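Local coordinates for sister chromatid cohesion protein (PDB 5T8V) that probably helps load the cohesin ring onto chromatin, this chain being the C-terminal HEAT-repeat part of the longer Scc2 protein, at residues I310-Q315 / D526-S531; V880-V885 / R919-D924. All coordinates share one frame; numbering follows the deposited sequence.

Both contacts join two helices of a long, all-helical solenoid, but they share no element and stand far apart, with centres 90 Å from each other on opposite sides of the chain's centre. Contact 1 joins segments 211 residues apart in the chain, whereas those of contact 2 are only 34 residues apart. The first is partly buried: polar side chains cross without a hydrogen bond between the two segments, and the strongest polar partners of Arg312 and Gln315 sit on other helices. The second is mostly buried, with a small apolar patch beside a direct arginine–aspartate salt bridge; its aspartate lies inside, while Arg882 reaches the exposed margin.

Contact 1: residues I310-Q315 / D526-S531; sequences IMRLVQ and DAQLSS
Arg312 lays its side chain over Gln528, overlapping the CB and CG of that residue from its own CG out to the guanidinium. Arg312 CD comes to 3.8 Å from Gln528 CG, and farther out Gln528 CB lies over one face of the guanidinium, displaced from its middle toward the rim. Backbone Gln528 N is over a face as well, 3.7 Å from Arg312 NH2. The same NH2 approaches Ala527 CB at 3.4 Å, obliquely to the guanidinium plane. The chain gets there by leaving CA with CG anti to the carbonyl carbon (chi1 -80°) and bending at chi3. No hydrogen bond passes between these residues, which leaves van der Waals contact, while the charge is answered elsewhere: Arg312 NH1 forms a salt bridge with Asp259 of helix 247-267.

One turn farther along, Gln315 points at Ser531. Its NE2 is 3.6 Å from Ser531 OG, a loose polar approach without a hydrogen bond, and Gln315 CB faces the same hydroxyl at 4.0 Å. The other end of that amide is anchored: Gln315 OE1 accepts a hydrogen bond from Ala423 N at the start of helix 423-440, which should limit how the amide can turn. With axes 9.7 Å apart and inclined by 49°, the last turns of helix 305-315 pack on the first turn of helix 527-550, a long-range helix-helix packing within an all-helical HEAT-repeat protein that brings together parts of the chain far apart in sequence.

Contact 2: residues V880-V885 / R919-D924; sequences VSRAVV and RALLDD
The guanidinium of Arg882 meets the carboxylate of Asp924 at its edge, with Asp924 OD2 near the guanidinium plane but tilted 18° out of it. Arg882 NH2 donates to Asp924 OD2 at 3.0 Å with an N-H...O angle of 149°, reaching the oxygen on its syn side, somewhat out of the carboxylate plane. The two flat groups are turned 58° against each other, and a single bond joins them. OD2 of Asp924 also lies beside the aliphatic part of the arginine, 3.2 Å from Arg882 CG. Asp924 OD1 has its own partner, a salt bridge to Arg889 NH1 farther along helix 878-891.

Beside this pair is the apolar half. Leu921 sets its two methyls between the residues of the facing helix: CD2 against Ser881 CB at 3.4 Å, CD1 close to Arg882 CA and 3.6 Å from Val885 CG2. Val885 CG2 also touches Asp924 CB at 3.6 Å, its side chain crossing those of both Leu921 and Asp924 at about a right angle. The helices run in nearly the same direction, their axes 9.4 Å apart.

An alanine in place of Asp924 would keep the touch with Val885 but would probably leave Arg882 and Arg889 without their shared carboxylate, freeing the end of Arg882 to swing. With each oxygen of a buried carboxylate paired to an arginine, Asp924 is likely to be held in its ionised form, and so would join helix 919-935 to two points about two turns apart on helix 878-891.

Contact 1: residues I310-Q315 / D526-S531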
loop_
_atom_site.group_PDB
_atom_site.type_symbol
_atom_site.label_atom_id
_atom_site.label_comp_id
_atom_site.label_asym_id
_atom_site.label_seq_id
_atom_site.Cartn_x
_atom_site.Cartn_y
_atom_site.Cartn_z
ATOM N N ILE A 310 -27.703 24.074 2.398
ATOM C CA ILE A 310 -27.856 23.066 1.350
ATOM C C ILE A 310 -28.667 21.888 1.871
ATOM O O ILE A 310 -29.689 21.498 1.289
ATOM C CB ILE A 310 -26.474 22.618 0.841
ATOM C CG1 ILE A 310 -25.790 23.750 0.065
ATOM C CG2 ILE A 310 -26.583 21.354 -0.016
ATOM C CD1 ILE A 310 -26.435 24.090 -1.272
ATOM N N MET A 311 -28.225 21.310 2.989
ATOM C CA MET A 311 -28.926 20.153 3.532
ATOM C C MET A 311 -30.375 20.494 3.854
ATOM O O MET A 311 -31.287 19.723 3.531
ATOM C CB MET A 311 -28.194 19.638 4.768
ATOM C CG MET A 311 -26.748 19.259 4.484
ATOM S SD MET A 311 -25.840 18.785 5.957
ATOM C CE MET A 311 -26.579 17.204 6.253
ATOM N N ARG A 312 -30.611 21.660 4.460
ATOM C CA ARG A 312 -31.979 22.081 4.747
ATOM C C ARG A 312 -32.828 22.100 3.481
ATOM O O ARG A 312 -33.964 21.615 3.475
ATOM C CB ARG A 312 -31.979 23.460 5.406
ATOM C CG ARG A 312 -31.656 23.436 6.888
ATOM C CD ARG A 312 -32.087 24.727 7.563
ATOM N NE ARG A 312 -33.529 24.932 7.480
ATOM C CZ ARG A 312 -34.160 25.997 7.963
ATOM N NH1 ARG A 312 -33.478 26.961 8.568
ATOM N NH2 ARG A 312 -35.477 26.098 7.841
ATOM N N LEU A 313 -32.291 22.667 2.398
ATOM C CA LEU A 313 -33.011 22.668 1.130
ATOM C C LEU A 313 -33.309 21.249 0.672
ATOM O O LEU A 313 -34.376 20.982 0.106
ATOM C CB LEU A 313 -32.203 23.408 0.061
ATOM C CG LEU A 313 -31.906 24.891 0.297
ATOM C CD1 LEU A 313 -31.217 25.483 -0.923
ATOM C CD2 LEU A 313 -33.170 25.662 0.624
ATOM N N VAL A 314 -32.379 20.323 0.907
ATOM C CA VAL A 314 -32.640 18.936 0.538
ATOM C C VAL A 314 -33.768 18.350 1.379
ATOM O O VAL A 314 -34.508 17.480 0.905
ATOM C CB VAL A 314 -31.357 18.097 0.655
ATOM C CG1 VAL A 314 -31.653 16.618 0.391
ATOM C CG2 VAL A 314 -30.305 18.608 -0.313
ATOM N N GLN A 315 -33.929 18.801 2.627
ATOM C CA GLN A 315 -34.955 18.228 3.496
ATOM C C GLN A 315 -36.294 18.949 3.407
ATOM O O GLN A 315 -37.287 18.439 3.940
ATOM C CB GLN A 315 -34.505 18.219 4.963
ATOM C CG GLN A 315 -33.011 18.240 5.168
ATOM C CD GLN A 315 -32.585 17.734 6.528
ATOM O OE1 GLN A 315 -31.586 17.025 6.651
ATOM N NE2 GLN A 315 -33.321 18.119 7.563
ATOM N N ASP A 526 -39.337 25.090 15.284
ATOM C CA ASP A 526 -38.050 24.957 14.608
ATOM C C ASP A 526 -38.275 24.402 13.205
ATOM O O ASP A 526 -38.613 23.225 13.040
ATOM C CB ASP A 526 -37.127 24.050 15.417
ATOM C CG ASP A 526 -35.660 24.288 15.112
ATOM O OD1 ASP A 526 -35.351 24.759 13.998
ATOM O OD2 ASP A 526 -34.816 24.002 15.990
ATOM N N ALA A 527 -38.091 25.250 12.191
ATOM C CA ALA A 527 -38.332 24.830 10.815
ATOM C C ALA A 527 -37.349 23.747 10.387
ATOM O O ALA A 527 -37.731 22.782 9.711
ATOM C CB ALA A 527 -38.240 26.034 9.879
ATOM N N GLN A 528 -36.079 23.890 10.767
ATOM C CA GLN A 528 -35.077 22.896 10.400
ATOM C C GLN A 528 -35.428 21.528 10.977
ATOM O O GLN A 528 -35.425 20.515 10.265
ATOM C CB GLN A 528 -33.700 23.360 10.881
ATOM C CG GLN A 528 -32.561 22.409 10.568
ATOM C CD GLN A 528 -32.464 21.268 11.559
ATOM O OE1 GLN A 528 -32.732 20.116 11.218
ATOM N NE2 GLN A 528 -32.082 21.583 12.795
ATOM N N LEU A 529 -35.744 21.483 12.271
ATOM C CA LEU A 529 -36.008 20.206 12.925
ATOM C C LEU A 529 -37.291 19.568 12.399
ATOM O O LEU A 529 -37.361 18.342 12.239
ATOM C CB LEU A 529 -36.080 20.411 14.440
ATOM C CG LEU A 529 -35.575 19.285 15.346
ATOM C CD1 LEU A 529 -34.136 18.889 15.030
ATOM C CD2 LEU A 529 -35.685 19.721 16.798
ATOM N N SER A 530 -38.313 20.377 12.116
ATOM C CA SER A 530 -39.549 19.827 11.567
ATOM C C SER A 530 -39.352 19.333 10.140
ATOM O O SER A 530 -39.988 18.354 9.730
ATOM C CB SER A 530 -40.661 20.872 11.620
ATOM O OG SER A 530 -40.332 22.001 10.836
ATOM N N SER A 531 -38.481 19.989 9.372
ATOM C CA SER A 531 -38.143 19.477 8.049
ATOM C C SER A 531 -37.433 18.134 8.161
ATOM O O SER A 531 -37.747 17.187 7.429
ATOM C CB SER A 531 -37.273 20.486 7.299
ATOM O OG SER A 531 -35.965 20.529 7.844
#

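Contact 2: residues V880-V885 / R919-D924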
loop_
_atom_site.group_PDB
_atom_site.type_symbol
_atom_site.label_atom_id
_atom_site.label_comp_id
_atom_site.label_asym_id
_atom_site.label_seq_id
_atom_site.Cartn_x
_atom_site.Cartn_y
_atom_site.Cartn_z
ATOM N N VAL A 880 28.049 -35.502 15.760
ATOM C CA VAL A 880 28.654 -35.226 17.062
ATOM C C VAL A 880 30.160 -35.446 17.011
ATOM O O VAL A 880 30.938 -34.653 17.557
ATOM C CB VAL A 880 27.988 -36.090 18.154
ATOM C CG1 VAL A 880 27.978 -37.563 17.767
ATOM C CG2 VAL A 880 28.689 -35.908 19.493
ATOM N N SER A 881 30.599 -36.522 16.357
ATOM C CA SER A 881 32.024 -36.834 16.307
ATOM C C SER A 881 32.804 -35.722 15.614
ATOM O O SER A 881 33.762 -35.172 16.172
ATOM C CB SER A 881 32.236 -38.172 15.596
ATOM O OG SER A 881 31.584 -39.226 16.285
ATOM N N ARG A 882 32.405 -35.375 14.387
ATOM C CA ARG A 882 33.070 -34.287 13.680
ATOM C C ARG A 882 33.036 -33.008 14.505
ATOM O O ARG A 882 34.021 -32.258 14.549
ATOM C CB ARG A 882 32.421 -34.069 12.314
ATOM C CG ARG A 882 33.311 -33.316 11.333
ATOM C CD ARG A 882 32.700 -33.258 9.940
ATOM N NE ARG A 882 32.013 -31.993 9.690
ATOM C CZ ARG A 882 32.575 -30.916 9.145
ATOM N NH1 ARG A 882 31.857 -29.815 8.962
ATOM N NH2 ARG A 882 33.853 -30.931 8.778
ATOM N N ALA A 883 31.916 -32.750 15.183
ATOM C CA ALA A 883 31.814 -31.564 16.025
ATOM C C ALA A 883 32.906 -31.552 17.088
ATOM O O ALA A 883 33.657 -30.578 17.210
ATOM C CB ALA A 883 30.432 -31.496 16.672
ATOM N N VAL A 884 33.021 -32.634 17.863
ATOM C CA VAL A 884 33.965 -32.628 18.978
ATOM C C VAL A 884 35.402 -32.592 18.468
ATOM O O VAL A 884 36.246 -31.877 19.022
ATOM C CB VAL A 884 33.720 -33.829 19.913
ATOM C CG1 VAL A 884 32.306 -33.780 20.475
ATOM C CG2 VAL A 884 33.970 -35.150 19.204
ATOM N N VAL A 885 35.710 -33.348 17.410
ATOM C CA VAL A 885 37.086 -33.339 16.916
ATOM C C VAL A 885 37.444 -31.968 16.358
ATOM O O VAL A 885 38.599 -31.538 16.447
ATOM C CB VAL A 885 37.316 -34.443 15.866
ATOM C CG1 VAL A 885 37.026 -35.813 16.462
ATOM C CG2 VAL A 885 36.468 -34.203 14.638
ATOM N N ARG A 919 35.552 -40.682 5.324
ATOM C CA ARG A 919 36.558 -39.712 4.901
ATOM C C ARG A 919 36.332 -38.350 5.547
ATOM O O ARG A 919 37.244 -37.786 6.164
ATOM C CB ARG A 919 36.537 -39.592 3.376
ATOM C CG ARG A 919 37.415 -38.483 2.799
ATOM C CD ARG A 919 37.043 -38.187 1.355
ATOM N NE ARG A 919 37.459 -36.839 0.960
ATOM C CZ ARG A 919 38.527 -36.548 0.222
ATOM N NH1 ARG A 919 39.319 -37.507 -0.240
ATOM N NH2 ARG A 919 38.802 -35.283 -0.063
ATOM N N ALA A 920 35.123 -37.799 5.403
ATOM C CA ALA A 920 34.864 -36.437 5.860
ATOM C C ALA A 920 35.267 -36.250 7.317
ATOM O O ALA A 920 35.779 -35.190 7.696
ATOM C CB ALA A 920 33.388 -36.093 5.664
ATOM N N LEU A 921 35.044 -37.266 8.150
ATOM C CA LEU A 921 35.470 -37.181 9.543
ATOM C C LEU A 921 36.953 -37.503 9.684
ATOM O O LEU A 921 37.645 -36.909 10.519
ATOM C CB LEU A 921 34.630 -38.122 10.406
ATOM C CG LEU A 921 34.937 -38.176 11.906
ATOM C CD1 LEU A 921 35.121 -36.787 12.484
ATOM C CD2 LEU A 921 33.810 -38.885 12.649
ATOM N N LEU A 922 37.460 -38.433 8.866
ATOM C CA LEU A 922 38.889 -38.716 8.876
ATOM C C LEU A 922 39.699 -37.441 8.681
ATOM O O LEU A 922 40.826 -37.332 9.181
ATOM C CB LEU A 922 39.256 -39.731 7.795
ATOM C CG LEU A 922 40.757 -40.042 7.722
ATOM C CD1 LEU A 922 41.327 -40.470 9.071
ATOM C CD2 LEU A 922 41.017 -41.110 6.685
ATOM N N ASP A 923 39.145 -36.471 7.951
ATOM C CA ASP A 923 39.839 -35.207 7.734
ATOM C C ASP A 923 40.046 -34.463 9.048
ATOM O O ASP A 923 41.182 -34.173 9.448
ATOM C CB ASP A 923 39.044 -34.360 6.735
ATOM C CG ASP A 923 39.860 -33.234 6.137
ATOM O OD1 ASP A 923 40.402 -32.416 6.906
ATOM O OD2 ASP A 923 39.960 -33.170 4.893
ATOM N N ASP A 924 38.953 -34.158 9.747
ATOM C CA ASP A 924 39.058 -33.385 10.978
ATOM C C ASP A 924 39.826 -34.149 12.051
ATOM O O ASP A 924 40.571 -33.546 12.834
ATOM C CB ASP A 924 37.665 -33.008 11.477
ATOM C CG ASP A 924 36.908 -32.142 10.487
ATOM O OD1 ASP A 924 37.203 -30.932 10.410
ATOM O OD2 ASP A 924 36.018 -32.670 9.789
#